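Side-chain contacts in 3-oxo-tetronate kinase (PDB 1YZY), which catalyses the ATP-dependent phosphorylation of 3-oxo-tetronate to 3-oxo-tetronate 4-phosphate: residues Ser83-Thr88 with Ile111-Pro116; Pro95-Leu100 with Leu216-Ser221; Asn124-Leu127 with Val132-Ser135. All blocks are in the same frame, centred on the assembly; numbering follows the deposited sequence.

All three contacts lie within the sugar-binding N-terminal domain, and together they illustrate how packing chemistry changes from core to periphery. Interaction 2 is a buried helix-on-strand contact. Interaction 1, also buried, joins two loops that follow strands 77-80 and 109-111, and interaction 3 is a partly buried hairpin farther from the centre of the chain. Interaction 1 is the middle member: the backbone of Thr112 approaches that of Gly220 in interaction 2, with a probable hydrogen bond, while Ser83, Thr84 and Pro113 pack on Leu127 and Leu134 of interaction 3. Interactions 1 and 2 rest on van der Waals contact across their segments, whereas interaction 3 adds a backbone hydrogen bond.

Interaction 1: Ser83-Thr88 with Ile111-Pro116; sequences STFDST and ITPALP
Ile111 sets CG1 beside its backbone N (chi1 -68°), which turns CG2 to the ring of Phe85, itself held at the unusual chi1 of -146°. Ile111 CG2 comes 3.6 Å from Phe85 CE1, at an oblique approach to the ring, and the two side chains run at about a right angle. Pro113 extends the same apolar patch, its CG 4.3 Å from Phe85 CD1. The proline also meets the backbone of Ser83: Pro113 CB lies 3.2 Å from Ser83 O, and in return Ser83 CB lies 3.2 Å from Pro113 O. Phe85 also packs edge-to-face with Tyr81 and against Leu152 and Leu155 of helix 152-159.

Two side-chain hydrogen bonds within segment 83-88 tie the loop on which the ring sits. Thr84 OG1 donates to the syn lone pair of Asp86 OD1 at 2.6 Å, and Ser87 OG donates to Phe85 O at 2.7 Å, with a C=O...donor angle of 162°. The two loops follow the C-terminal ends of strands 77-80 and 109-111, which belong to different sheets; with helix 152-159 packed over them, they fit the alpha/beta layout of the sugar-binding domain.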
ATOM      1  N   SER A  83       1.492  -4.495 -11.268  1.00 14.83           N
ATOM      2  CA  SER A  83       0.936  -5.635 -11.994  1.00 15.59           C
ATOM      3  C   SER A  83       0.953  -5.449 -13.524  1.00 19.18           C
ATOM      4  O   SER A  83       0.718  -6.401 -14.277  1.00 17.77           O
ATOM      5  CB  SER A  83      -0.473  -5.965 -11.483  1.00 16.16           C
ATOM      6  OG  SER A  83      -1.409  -4.932 -11.759  1.00 19.96           O
ATOM      7  N   THR A  84       1.230  -4.227 -13.978  1.00 17.71           N
ATOM      8  CA  THR A  84       1.317  -3.937 -15.411  1.00 15.51           C
ATOM      9  C   THR A  84       2.785  -3.826 -15.842  1.00 17.17           C
ATOM     10  O   THR A  84       3.099  -3.364 -16.942  1.00 18.46           O
ATOM     11  CB  THR A  84       0.513  -2.686 -15.818  1.00 19.56           C
ATOM     12  OG1 THR A  84       0.520  -1.730 -14.754  1.00 18.44           O
ATOM     13  CG2 THR A  84      -0.919  -3.061 -16.119  1.00 24.38           C
ATOM     14  N   PHE A  85       3.670  -4.277 -14.953  1.00 14.55           N
ATOM     15  CA  PHE A  85       5.112  -4.304 -15.182  1.00 19.69           C
ATOM     16  C   PHE A  85       5.731  -2.937 -15.503  1.00 15.89           C
ATOM     17  O   PHE A  85       6.781  -2.869 -16.138  1.00 18.98           O
ATOM     18  CB  PHE A  85       5.427  -5.323 -16.297  1.00 15.01           C
ATOM     19  CG  PHE A  85       6.738  -6.037 -16.124  1.00 12.95           C
ATOM     20  CD1 PHE A  85       6.919  -6.945 -15.086  1.00 10.96           C
ATOM     21  CD2 PHE A  85       7.792  -5.815 -17.007  1.00 10.78           C
ATOM     22  CE1 PHE A  85       8.128  -7.620 -14.931  1.00 12.30           C
ATOM     23  CE2 PHE A  85       9.013  -6.491 -16.853  1.00 14.36           C
ATOM     24  CZ  PHE A  85       9.174  -7.390 -15.816  1.00 10.69           C
ATOM     25  N   ASP A  86       5.114  -1.867 -14.998  1.00 17.66           N
ATOM     26  CA  ASP A  86       5.571  -0.481 -15.223  1.00 20.24           C
ATOM     27  C   ASP A  86       7.083  -0.302 -15.192  1.00 18.66           C
ATOM     28  O   ASP A  86       7.709  -0.463 -14.141  1.00 19.22           O
ATOM     29  CB  ASP A  86       4.927   0.466 -14.208  1.00 10.34           C
ATOM     30  CG  ASP A  86       3.421   0.453 -14.285  1.00 13.70           C
ATOM     31  OD1 ASP A  86       2.855  -0.656 -14.270  1.00 17.28           O
ATOM     32  OD2 ASP A  86       2.800   1.535 -14.369  1.00 15.42           O
ATOM     33  N   SER A  87       7.640   0.074 -16.342  1.00 15.39           N
ATOM     34  CA  SER A  87       9.076   0.272 -16.516  1.00 15.96           C
ATOM     35  C   SER A  87       9.386   0.700 -17.957  1.00 14.26           C
ATOM     36  O   SER A  87       8.477   0.998 -18.739  1.00 17.95           O
ATOM     37  CB  SER A  87       9.812  -1.039 -16.204  1.00 15.16           C
ATOM     38  OG  SER A  87       9.253  -2.137 -16.925  1.00 19.00           O
ATOM     39  N   THR A  88      10.677   0.800 -18.266  1.00 15.67           N
ATOM     40  CA  THR A  88      11.177   1.140 -19.604  1.00 22.60           C
ATOM     41  C   THR A  88      12.455   0.320 -19.797  1.00 23.88           C
ATOM     42  O   THR A  88      12.818  -0.478 -18.927  1.00 19.74           O
ATOM     43  CB  THR A  88      11.532   2.643 -19.770  1.00 25.91           C
ATOM     44  OG1 THR A  88      12.619   2.986 -18.904  1.00 22.67           O
ATOM     45  CG2 THR A  88      10.328   3.531 -19.473  1.00 33.06           C
ATOM     46  N   ILE A 111       9.405 -14.050 -12.021  1.00 17.54           N
ATOM     47  CA  ILE A 111       8.777 -12.785 -12.368  1.00 17.29           C
ATOM     48  C   ILE A 111       7.295 -13.043 -12.588  1.00 19.91           C
ATOM     49  O   ILE A 111       6.930 -13.894 -13.399  1.00 17.06           O
ATOM     50  CB  ILE A 111       9.399 -12.219 -13.669  1.00 13.84           C
ATOM     51  CG1 ILE A 111      10.849 -11.809 -13.416  1.00 16.64           C
ATOM     52  CG2 ILE A 111       8.550 -11.098 -14.253  1.00  9.50           C
ATOM     53  CD1 ILE A 111      11.559 -11.364 -14.652  1.00 21.99           C
ATOM     54  N   THR A 112       6.438 -12.332 -11.865  1.00 17.25           N
ATOM     55  CA  THR A 112       5.006 -12.508 -12.041  1.00 11.77           C
ATOM     56  C   THR A 112       4.117 -11.401 -11.503  1.00 14.99           C
ATOM     57  O   THR A 112       3.902 -11.293 -10.302  1.00 14.90           O
ATOM     58  CB  THR A 112       4.502 -13.877 -11.494  1.00 13.35           C
ATOM     59  OG1 THR A 112       3.073 -13.945 -11.606  1.00 20.38           O
ATOM     60  CG2 THR A 112       4.908 -14.080 -10.040  1.00 15.70           C
ATOM     61  N   PRO A 113       3.684 -10.492 -12.385  1.00 13.30           N
ATOM     62  CA  PRO A 113       2.802  -9.385 -12.011  1.00 15.96           C
ATOM     63  C   PRO A 113       1.323  -9.755 -12.105  1.00 20.52           C
ATOM     64  O   PRO A 113       0.455  -8.909 -12.317  1.00 28.39           O
ATOM     65  CB  PRO A 113       3.013  -8.394 -13.159  1.00  7.46           C
ATOM     66  CG  PRO A 113       3.403  -9.261 -14.312  1.00 13.00           C
ATOM     67  CD  PRO A 113       4.353 -10.203 -13.666  1.00  9.57           C
ATOM     68  N   ALA A 114       1.037 -11.041 -11.944  1.00 20.17           N
ATOM     69  CA  ALA A 114      -0.266 -11.675 -12.103  1.00 17.83           C
ATOM     70  C   ALA A 114      -1.123 -11.868 -10.854  1.00 16.40           C
ATOM     71  O   ALA A 114      -0.637 -12.141  -9.760  1.00 13.63           O
ATOM     72  CB  ALA A 114      -0.270 -12.974 -12.925  1.00 16.43           C
ATOM     73  N   LEU A 115      -2.427 -11.756 -11.092  1.00 13.84           N
ATOM     74  CA  LEU A 115      -3.505 -11.957 -10.134  1.00 16.71           C
ATOM     75  C   LEU A 115      -4.782 -12.056 -10.967  1.00 21.12           C
ATOM     76  O   LEU A 115      -5.552 -11.110 -11.119  1.00 23.75           O
ATOM     77  CB  LEU A 115      -3.625 -10.810  -9.133  1.00 20.40           C
ATOM     78  CG  LEU A 115      -4.674 -11.057  -8.042  1.00 23.62           C
ATOM     79  CD1 LEU A 115      -4.510 -12.453  -7.455  1.00 14.18           C
ATOM     80  CD2 LEU A 115      -4.540  -9.998  -6.953  1.00 22.47           C
ATOM     81  N   PRO A 116      -4.994 -13.206 -11.620  1.00 19.50           N
ATOM     82  CA  PRO A 116      -6.110 -13.472 -12.526  1.00 19.38           C
ATOM     83  C   PRO A 116      -7.478 -13.034 -12.060  1.00 17.66           C
ATOM     84  O   PRO A 116      -8.299 -12.617 -12.878  1.00 19.40           O
ATOM     85  CB  PRO A 116      -6.036 -14.988 -12.709  1.00 18.44           C
ATOM     86  CG  PRO A 116      -4.577 -15.248 -12.617  1.00 14.56           C
ATOM     87  CD  PRO A 116      -4.216 -14.436 -11.402  1.00 11.34           C
TER

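Interaction 2: Pro95-Leu100 with Leu216-Ser221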
ATOM      1  N   PRO A  95      17.259  -3.820 -13.306  1.00 14.63           N
ATOM      2  CA  PRO A  95      18.448  -3.387 -12.562  1.00 13.29           C
ATOM      3  C   PRO A  95      18.364  -3.733 -11.069  1.00 17.20           C
ATOM      4  O   PRO A  95      19.338  -4.206 -10.479  1.00 17.17           O
ATOM      5  CB  PRO A  95      18.432  -1.883 -12.780  1.00 13.31           C
ATOM      6  CG  PRO A  95      17.893  -1.771 -14.198  1.00 12.76           C
ATOM      7  CD  PRO A  95      16.746  -2.732 -14.163  1.00 15.39           C
ATOM      8  N   VAL A  96      17.208  -3.460 -10.461  1.00 14.33           N
ATOM      9  CA  VAL A  96      16.998  -3.736  -9.043  1.00 16.48           C
ATOM     10  C   VAL A  96      17.037  -5.226  -8.749  1.00 18.51           C
ATOM     11  O   VAL A  96      17.605  -5.639  -7.740  1.00 23.90           O
ATOM     12  CB  VAL A  96      15.668  -3.126  -8.526  1.00 18.75           C
ATOM     13  CG1 VAL A  96      15.436  -3.504  -7.083  1.00 12.83           C
ATOM     14  CG2 VAL A  96      15.711  -1.614  -8.640  1.00 19.10           C
ATOM     15  N   THR A  97      16.417  -6.026  -9.613  1.00 16.61           N
ATOM     16  CA  THR A  97      16.409  -7.476  -9.427  1.00 14.31           C
ATOM     17  C   THR A  97      17.847  -7.986  -9.460  1.00 14.89           C
ATOM     18  O   THR A  97      18.263  -8.789  -8.616  1.00 14.70           O
ATOM     19  CB  THR A  97      15.566  -8.192 -10.534  1.00 18.84           C
ATOM     20  OG1 THR A  97      14.202  -7.771 -10.448  1.00 22.32           O
ATOM     21  CG2 THR A  97      15.606  -9.704 -10.370  1.00  8.61           C
ATOM     22  N   ASP A  98      18.617  -7.491 -10.423  1.00 15.87           N
ATOM     23  CA  ASP A  98      20.012  -7.894 -10.563  1.00 19.86           C
ATOM     24  C   ASP A  98      20.860  -7.492  -9.371  1.00 21.88           C
ATOM     25  O   ASP A  98      21.707  -8.262  -8.922  1.00 14.80           O
ATOM     26  CB  ASP A  98      20.595  -7.317 -11.840  1.00 12.54           C
ATOM     27  CG  ASP A  98      20.125  -8.102 -13.044  1.00 21.70           C
ATOM     28  OD1 ASP A  98      19.939  -9.330 -12.907  1.00 20.86           O
ATOM     29  OD2 ASP A  98      19.938  -7.494 -14.118  1.00 19.76           O
ATOM     30  N   ALA A  99      20.662  -6.268  -8.894  1.00 19.30           N
ATOM     31  CA  ALA A  99      21.407  -5.771  -7.743  1.00 17.84           C
ATOM     32  C   ALA A  99      21.085  -6.632  -6.527  1.00 20.01           C
ATOM     33  O   ALA A  99      21.979  -6.994  -5.765  1.00 18.35           O
ATOM     34  CB  ALA A  99      21.044  -4.320  -7.482  1.00 14.99           C
ATOM     35  N   LEU A 100      19.806  -6.963  -6.363  1.00 16.39           N
ATOM     36  CA  LEU A 100      19.353  -7.792  -5.255  1.00 15.60           C
ATOM     37  C   LEU A 100      19.923  -9.195  -5.351  1.00 19.55           C
ATOM     38  O   LEU A 100      20.353  -9.771  -4.345  1.00 18.19           O
ATOM     39  CB  LEU A 100      17.824  -7.845  -5.211  1.00 18.24           C
ATOM     40  CG  LEU A 100      17.111  -6.518  -4.916  1.00 19.45           C
ATOM     41  CD1 LEU A 100      15.592  -6.704  -4.897  1.00 12.09           C
ATOM     42  CD2 LEU A 100      17.599  -5.965  -3.591  1.00 16.40           C
ATOM     43  N   LEU A 216      14.910 -15.049  -2.962  1.00 20.48           N
ATOM     44  CA  LEU A 216      14.291 -13.881  -3.584  1.00 19.44           C
ATOM     45  C   LEU A 216      13.234 -14.200  -4.656  1.00 20.06           C
ATOM     46  O   LEU A 216      13.421 -15.086  -5.488  1.00 21.02           O
ATOM     47  CB  LEU A 216      15.373 -13.003  -4.227  1.00 18.08           C
ATOM     48  CG  LEU A 216      14.869 -11.851  -5.097  1.00 21.51           C
ATOM     49  CD1 LEU A 216      14.211 -10.790  -4.220  1.00 14.58           C
ATOM     50  CD2 LEU A 216      16.009 -11.256  -5.895  1.00 14.66           C
ATOM     51  N   VAL A 217      12.121 -13.475  -4.619  1.00 20.51           N
ATOM     52  CA  VAL A 217      11.067 -13.629  -5.607  1.00 17.09           C
ATOM     53  C   VAL A 217      10.592 -12.224  -5.988  1.00 19.40           C
ATOM     54  O   VAL A 217      10.787 -11.279  -5.228  1.00 19.37           O
ATOM     55  CB  VAL A 217       9.872 -14.488  -5.086  1.00 23.13           C
ATOM     56  CG1 VAL A 217      10.353 -15.853  -4.604  1.00 24.09           C
ATOM     57  CG2 VAL A 217       9.133 -13.780  -3.998  1.00 25.47           C
ATOM     58  N   THR A 218      10.009 -12.078  -7.174  1.00 22.73           N
ATOM     59  CA  THR A 218       9.517 -10.782  -7.636  1.00 20.35           C
ATOM     60  C   THR A 218       8.099 -10.899  -8.216  1.00 19.06           C
ATOM     61  O   THR A 218       7.655 -11.990  -8.588  1.00 21.10           O
ATOM     62  CB  THR A 218      10.463 -10.131  -8.707  1.00 20.09           C
ATOM     63  OG1 THR A 218      10.149 -10.621 -10.017  1.00 20.32           O
ATOM     64  CG2 THR A 218      11.926 -10.418  -8.406  1.00 12.17           C
ATOM     65  N   GLY A 219       7.360  -9.795  -8.200  1.00 18.51           N
ATOM     66  CA  GLY A 219       6.019  -9.815  -8.746  1.00 12.46           C
ATOM     67  C   GLY A 219       5.122  -8.716  -8.223  1.00 14.22           C
ATOM     68  O   GLY A 219       5.597  -7.740  -7.646  1.00 11.37           O
ATOM     69  N   GLY A 220       3.830  -8.835  -8.510  1.00 14.99           N
ATOM     70  CA  GLY A 220       2.861  -7.867  -8.029  1.00 15.16           C
ATOM     71  C   GLY A 220       2.364  -8.323  -6.667  1.00 15.76           C
ATOM     72  O   GLY A 220       3.147  -8.805  -5.847  1.00 13.39           O
ATOM     73  N   SER A 221       1.070  -8.166  -6.407  1.00 10.86           N
ATOM     74  CA  SER A 221       0.521  -8.597  -5.123  1.00  9.99           C
ATOM     75  C   SER A 221       0.027 -10.044  -5.160  1.00 13.13           C
ATOM     76  O   SER A 221      -0.060 -10.700  -4.122  1.00 20.95           O
ATOM     77  CB  SER A 221      -0.623  -7.686  -4.705  1.00  9.32           C
ATOM     78  OG  SER A 221      -0.182  -6.355  -4.535  1.00 21.52           O
TER
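Leu216 begins the contact by reaching across to Leu100 with one of its two terminal methyls. Its CG stands opposite the backbone N (chi1 171°), which carries CD2 out from the strand to 3.9 Å from Leu100 CB; the same methyl lies 4.3 Å from Thr97 O, so it rests against the helix at the last turn of segment 95-100. Val217 takes no part in the helix contact; its backbone is bonded to Phe77 and Phe79 of the neighbouring strand, and its side chain packs on Tyr78 and Val110.

Thr218 turns back to the helix, and its CG2 lies 4.0 Å from Thr97 OG1, the two side chains meeting nearly at right angles. Both hydroxyls have other partners: Thr97 OG1 bonds to Ile93 O within its own helix, and Thr218 OG1 to Val110 O and Tyr81 OH. Leu216 and Thr218 point to the helix while Val217 between them does not, the alternation of a strand covered on one face by a helix, as in alpha/beta folds. Helix 93-104 follows strand 77-80, the sheet neighbour of strand 216-219, and the axes of segments 95-100 and 216-219 run antiparallel at 171°, with a closest approach of 10.2 Å.

Past the contact, Gly219 stays bonded through its backbone to Phe79 and Tyr81, and Ser221 OG pairs with Asp14 OD2 of helix 9-20.

Interaction 3: Asn124-Leu127 with Val132-Ser135; sequences NGYL and VLLS
Leu127 and Leu134 are joined first through their backbones. Leu134 N donates to Leu127 O at 2.9 Å, with an N-H...O angle of 148°, and this is the single hydrogen bond between the two segments. Leu134 CB lies 3.4 Å from the same Leu127 O, a consequence of the bond to Leu134 N, and the carbonyl carbon of Leu133 is also near. The CA atoms of Leu127 and Leu134 are 5.6 Å apart, the nearest backbone pair across the two segments.

Apolar contact divides between two faces. On the buried one, both leucines hold CG anti to the backbone N (chi1 -177° for Leu127 and 173° for Leu134), which carries their branched ends out from the chain to meet at an oblique angle, Leu127 CD2 being 4.0 Å from Leu134 CD2. The pair also packs on the loop of interaction 1, Leu127 CD2 on Ser83 O and Leu134 CD1 on Thr84 O. On the other, partly exposed face, Tyr126 and Leu133 lie side by side and point the same way, and Leu133 CD2 comes 4.1 Å from Tyr126 CD1, at an oblique approach to the ring.

Polar anchoring comes from outside the pair of segments. The two carboxylate oxygens of Asp197 accept from the backbone N of Asn124 and of Gly125, and the backbone of Leu127 bonds with that of Ala150. The alternation of a buried and a more open pair fits the beta hairpin of strands 126-129 and 132-133, with Leu134 just past the short, weakly bonded second strand; strand 120-123 extends the hairpin into a three-stranded antiparallel meander.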
ATOM      1  N   ASN A 124       1.553 -17.566 -21.963  1.00 17.31           N
ATOM      2  CA  ASN A 124       2.690 -17.691 -22.876  1.00 18.52           C
ATOM      3  C   ASN A 124       3.660 -16.549 -22.599  1.00 16.61           C
ATOM      4  O   ASN A 124       4.408 -16.115 -23.478  1.00 16.89           O
ATOM      5  CB  ASN A 124       2.244 -17.680 -24.351  1.00 16.25           C
ATOM      6  CG  ASN A 124       2.173 -19.077 -24.963  1.00 21.02           C
ATOM      7  OD1 ASN A 124       2.892 -19.996 -24.560  1.00 16.64           O
ATOM      8  ND2 ASN A 124       1.304 -19.235 -25.949  1.00 14.24           N
ATOM      9  N   GLY A 125       3.666 -16.094 -21.347  1.00 18.01           N
ATOM     10  CA  GLY A 125       4.546 -15.010 -20.962  1.00 15.28           C
ATOM     11  C   GLY A 125       4.013 -13.644 -21.335  1.00 16.98           C
ATOM     12  O   GLY A 125       4.658 -12.643 -21.044  1.00 18.86           O
ATOM     13  N   TYR A 126       2.869 -13.603 -22.013  1.00 12.62           N
ATOM     14  CA  TYR A 126       2.248 -12.340 -22.408  1.00 16.75           C
ATOM     15  C   TYR A 126       1.317 -11.867 -21.293  1.00 17.70           C
ATOM     16  O   TYR A 126       0.492 -12.644 -20.803  1.00 16.36           O
ATOM     17  CB  TYR A 126       1.412 -12.508 -23.683  1.00 18.33           C
ATOM     18  CG  TYR A 126       2.188 -12.820 -24.935  1.00 19.03           C
ATOM     19  CD1 TYR A 126       2.419 -11.836 -25.894  1.00 21.30           C
ATOM     20  CD2 TYR A 126       2.680 -14.105 -25.172  1.00 20.29           C
ATOM     21  CE1 TYR A 126       3.124 -12.122 -27.061  1.00 24.80           C
ATOM     22  CE2 TYR A 126       3.383 -14.405 -26.335  1.00 24.30           C
ATOM     23  CZ  TYR A 126       3.603 -13.411 -27.279  1.00 31.11           C
ATOM     24  OH  TYR A 126       4.284 -13.703 -28.445  1.00 31.31           O
ATOM     25  N   LEU A 127       1.425 -10.594 -20.919  1.00 13.00           N
ATOM     26  CA  LEU A 127       0.578 -10.035 -19.873  1.00  7.21           C
ATOM     27  C   LEU A 127      -0.696  -9.455 -20.459  1.00 15.32           C
ATOM     28  O   LEU A 127      -0.669  -8.737 -21.465  1.00 18.73           O
ATOM     29  CB  LEU A 127       1.327  -8.957 -19.075  1.00  8.83           C
ATOM     30  CG  LEU A 127       0.617  -8.293 -17.887  1.00  6.04           C
ATOM     31  CD1 LEU A 127       0.386  -9.299 -16.770  1.00  7.57           C
ATOM     32  CD2 LEU A 127       1.467  -7.144 -17.366  1.00 10.46           C
ATOM     33  N   VAL A 132      -7.709  -7.661 -22.701  1.00 20.74           N
ATOM     34  CA  VAL A 132      -6.767  -7.308 -23.754  1.00 21.61           C
ATOM     35  C   VAL A 132      -5.301  -7.418 -23.366  1.00 23.98           C
ATOM     36  O   VAL A 132      -4.958  -7.447 -22.184  1.00 18.95           O
ATOM     37  CB  VAL A 132      -7.025  -5.864 -24.271  1.00 26.84           C
ATOM     38  CG1 VAL A 132      -8.408  -5.749 -24.864  1.00 25.08           C
ATOM     39  CG2 VAL A 132      -6.852  -4.849 -23.147  1.00 30.68           C
ATOM     40  N   LEU A 133      -4.441  -7.494 -24.381  1.00 19.78           N
ATOM     41  CA  LEU A 133      -2.998  -7.564 -24.182  1.00 23.04           C
ATOM     42  C   LEU A 133      -2.564  -6.262 -23.512  1.00 22.55           C
ATOM     43  O   LEU A 133      -3.207  -5.228 -23.699  1.00 19.94           O
ATOM     44  CB  LEU A 133      -2.292  -7.673 -25.538  1.00 21.46           C
ATOM     45  CG  LEU A 133      -2.304  -9.013 -26.275  1.00 22.55           C
ATOM     46  CD1 LEU A 133      -2.159  -8.801 -27.764  1.00 20.13           C
ATOM     47  CD2 LEU A 133      -1.197  -9.901 -25.742  1.00 12.32           C
ATOM     48  N   LEU A 134      -1.482  -6.319 -22.738  1.00 24.77           N
ATOM     49  CA  LEU A 134      -0.937  -5.139 -22.065  1.00 21.92           C
ATOM     50  C   LEU A 134      -0.707  -4.036 -23.101  1.00 24.75           C
ATOM     51  O   LEU A 134      -1.064  -2.882 -22.888  1.00 23.79           O
ATOM     52  CB  LEU A 134       0.393  -5.495 -21.405  1.00 17.61           C
ATOM     53  CG  LEU A 134       1.208  -4.355 -20.791  1.00 12.41           C
ATOM     54  CD1 LEU A 134       0.500  -3.812 -19.553  1.00  7.73           C
ATOM     55  CD2 LEU A 134       2.593  -4.877 -20.433  1.00 10.99           C
ATOM     56  N   SER A 135      -0.097  -4.416 -24.220  1.00 22.01           N
ATOM     57  CA  SER A 135       0.190  -3.497 -25.314  1.00 21.54           C
ATOM     58  C   SER A 135      -1.058  -2.888 -25.972  1.00 24.95           C
ATOM     59  O   SER A 135      -0.952  -1.951 -26.775  1.00 25.31           O
ATOM     60  CB  SER A 135       1.043  -4.209 -26.365  1.00 16.76           C
ATOM     61  OG  SER A 135       0.445  -5.422 -26.799  1.00 31.87           O
TER